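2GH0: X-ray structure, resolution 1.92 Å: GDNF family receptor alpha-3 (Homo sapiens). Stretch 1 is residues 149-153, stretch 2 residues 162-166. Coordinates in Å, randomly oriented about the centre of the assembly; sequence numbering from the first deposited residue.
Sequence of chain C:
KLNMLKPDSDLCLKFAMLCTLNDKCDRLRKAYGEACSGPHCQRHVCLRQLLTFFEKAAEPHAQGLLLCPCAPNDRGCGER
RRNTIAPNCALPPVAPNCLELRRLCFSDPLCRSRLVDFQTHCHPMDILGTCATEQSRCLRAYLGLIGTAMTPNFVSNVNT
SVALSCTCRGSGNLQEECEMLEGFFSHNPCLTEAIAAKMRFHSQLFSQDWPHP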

ATOM      1  N   ALA C 149     -12.627  35.434  29.119  1.00 36.63           N
ATOM      2  CA  ALA C 149     -11.951  36.725  29.112  1.00 36.89           C
ATOM      3  C   ALA C 149     -11.220  36.977  30.436  1.00 37.17           C
ATOM      4  O   ALA C 149     -10.229  37.720  30.463  1.00 39.66           O
ATOM      5  CB  ALA C 149     -12.945  37.890  28.815  1.00 38.01           C
ATOM      6  N   MET C 150     -11.677  36.369  31.535  1.00 35.23           N
ATOM      7  CA  MET C 150     -11.039  36.586  32.818  1.00 34.52           C
ATOM      8  C   MET C 150     -10.085  35.473  33.169  1.00 33.29           C
ATOM      9  O   MET C 150     -10.142  34.999  34.303  1.00 34.90           O
ATOM     10  CB  MET C 150     -12.075  36.635  33.950  1.00 34.30           C
ATOM     11  CG  MET C 150     -13.168  37.689  33.784  1.00 40.31           C
ATOM     12  SD  MET C 150     -12.615  39.330  34.086  1.00 44.00           S
ATOM     13  CE  MET C 150     -12.852  39.600  35.810  1.00 43.09           C
ATOM     14  N   THR C 151      -9.164  35.100  32.271  1.00 33.02           N
ATOM     15  CA  THR C 151      -8.304  33.909  32.534  1.00 32.99           C
ATOM     16  C   THR C 151      -7.225  34.296  33.512  1.00 33.17           C
ATOM     17  O   THR C 151      -6.457  35.249  33.227  1.00 33.56           O
ATOM     18  CB  THR C 151      -7.671  33.342  31.192  1.00 32.89           C
ATOM     19  OG1 THR C 151      -8.717  32.747  30.434  1.00 33.46           O
ATOM     20  CG2 THR C 151      -6.562  32.300  31.452  1.00 31.04           C
ATOM     21  N   PRO C 152      -7.163  33.616  34.674  1.00 33.69           N
ATOM     22  CA  PRO C 152      -6.086  33.847  35.629  1.00 32.86           C
ATOM     23  C   PRO C 152      -4.830  32.999  35.346  1.00 33.97           C
ATOM     24  O   PRO C 152      -4.911  31.910  34.662  1.00 33.31           O
ATOM     25  CB  PRO C 152      -6.727  33.385  36.951  1.00 34.19           C
ATOM     26  CG  PRO C 152      -7.606  32.277  36.597  1.00 34.03           C
ATOM     27  CD  PRO C 152      -8.107  32.586  35.184  1.00 33.70           C
ATOM     28  N   ASN C 153      -3.670  33.421  35.848  1.00 33.00           N
ATOM     29  CA  ASN C 153      -2.498  32.536  35.645  1.00 32.95           C
ATOM     30  C   ASN C 153      -1.387  32.885  36.628  1.00 32.72           C
ATOM     31  O   ASN C 153      -1.384  33.967  37.177  1.00 31.72           O
ATOM     32  CB  ASN C 153      -1.935  32.720  34.216  1.00 32.87           C
ATOM     33  CG  ASN C 153      -0.899  31.624  33.834  1.00 34.79           C
ATOM     34  OD1 ASN C 153      -1.039  30.469  34.248  1.00 37.42           O
ATOM     35  ND2 ASN C 153       0.160  32.016  33.054  1.00 33.84           N
ATOM     36  N   VAL C 162      -0.770  34.372  41.645  1.00 31.88           N
ATOM     37  CA  VAL C 162      -1.593  34.309  40.417  1.00 32.77           C
ATOM     38  C   VAL C 162      -2.267  35.690  40.226  1.00 33.59           C
ATOM     39  O   VAL C 162      -2.339  36.476  41.195  1.00 33.11           O
ATOM     40  CB  VAL C 162      -2.670  33.184  40.486  1.00 33.16           C
ATOM     41  CG1 VAL C 162      -1.982  31.856  40.519  1.00 31.10           C
ATOM     42  CG2 VAL C 162      -3.656  33.396  41.680  1.00 34.23           C
ATOM     43  N   ALA C 163      -2.715  35.977  38.995  1.00 32.76           N
ATOM     44  CA  ALA C 163      -3.348  37.279  38.704  1.00 33.34           C
ATOM     45  C   ALA C 163      -4.101  37.182  37.391  1.00 33.98           C
ATOM     46  O   ALA C 163      -3.844  36.325  36.563  1.00 33.28           O
ATOM     47  CB  ALA C 163      -2.310  38.385  38.579  1.00 34.06           C
ATOM     48  N   LEU C 164      -5.042  38.096  37.213  1.00 35.26           N
ATOM     49  CA  LEU C 164      -5.652  38.303  35.910  1.00 37.30           C
ATOM     50  C   LEU C 164      -4.628  39.066  35.091  1.00 38.13           C
ATOM     51  O   LEU C 164      -3.738  39.680  35.664  1.00 38.29           O
ATOM     52  CB  LEU C 164      -6.882  39.197  36.078  1.00 37.09           C
ATOM     53  CG  LEU C 164      -8.127  38.704  36.774  1.00 37.81           C
ATOM     54  CD1 LEU C 164      -9.189  39.835  36.718  1.00 40.04           C
ATOM     55  CD2 LEU C 164      -8.578  37.542  35.946  1.00 41.64           C
ATOM     56  N   SER C 165      -4.780  39.071  33.762  1.00 39.15           N
ATOM     57  CA  SER C 165      -3.895  39.797  32.889  1.00 41.00           C
ATOM     58  C   SER C 165      -4.503  41.166  32.564  1.00 40.97           C
ATOM     59  O   SER C 165      -4.999  41.407  31.473  1.00 40.04           O
ATOM     60  CB  SER C 165      -3.690  39.034  31.581  1.00 43.18           C
ATOM     61  OG  SER C 165      -4.863  39.199  30.765  1.00 49.79           O
ATOM     62  N   CYS C 166      -4.410  42.047  33.536  1.00 39.08           N
ATOM     63  CA  CYS C 166      -5.015  43.354  33.491  1.00 39.49           C
ATOM     64  C   CYS C 166      -4.228  44.258  34.389  1.00 39.03           C
ATOM     65  O   CYS C 166      -3.357  43.810  35.138  1.00 39.43           O
ATOM     66  CB  CYS C 166      -6.496  43.302  33.885  1.00 38.99           C
ATOM     67  SG  CYS C 166      -6.915  42.824  35.569  1.00 43.78           S
TER
HETATM   68  O   HOH W   1      -3.664  36.104  33.635  1.00 35.51           O

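Two short segments of the receptor chain meet as antiparallel strands, joined mainly through their backbones at Asn 153 and Ala 163. These two residues form a hydrogen-bonded pair: Asn 153 N donates to Ala 163 O at 3.0 Å, and Ala 163 N donates back to Asn 153 O, also at 3.0 Å. With N-H...O angles of 154° and 149°, the two bonds close a ring in which each residue satisfies its own amide and carbonyl on the other. The two carbonyls lie near each other, Asn 153 O 3.5 Å from Ala 163 O, but both are acceptors and no bond joins them. Each carbonyl also receives a CA-H...O contact, from Pro 152 CA to Ala 163 O at 3.5 Å and from Val 162 CA to Asn 153 O at 3.3 Å, as is common where strands run antiparallel.

Pro 152, whose ring nitrogen carries no hydrogen, can donate no backbone bond; its CA lies 4.5 Å from the CA of Leu 164. Beside this pair, water 1 ties the segments together, donating to Thr 151 O and to Ala 163 O, each at 2.9 Å. Ala 163 O thus accepts from both the Asn 153 amide and the water, while Thr 151 O, 4.4 Å from Ala 163 O, is reached through the solvent molecule. Thr 151 OG1 and Asn 153 ND2 find their hydrogen bonds elsewhere in the structure.

The apolar part of the contact centres on Leu 164, which has the largest area covered by the opposing segment. Its CD1 meets Met 150 CE at 3.8 Å, and its CD2 lies 3.4 Å from Met 150 O, a van der Waals approach, since a methyl group offers no polar hydrogen. Beyond it, Cys 166 N turns back to Leu 164 O in a weak 3.3 Å hydrogen bond.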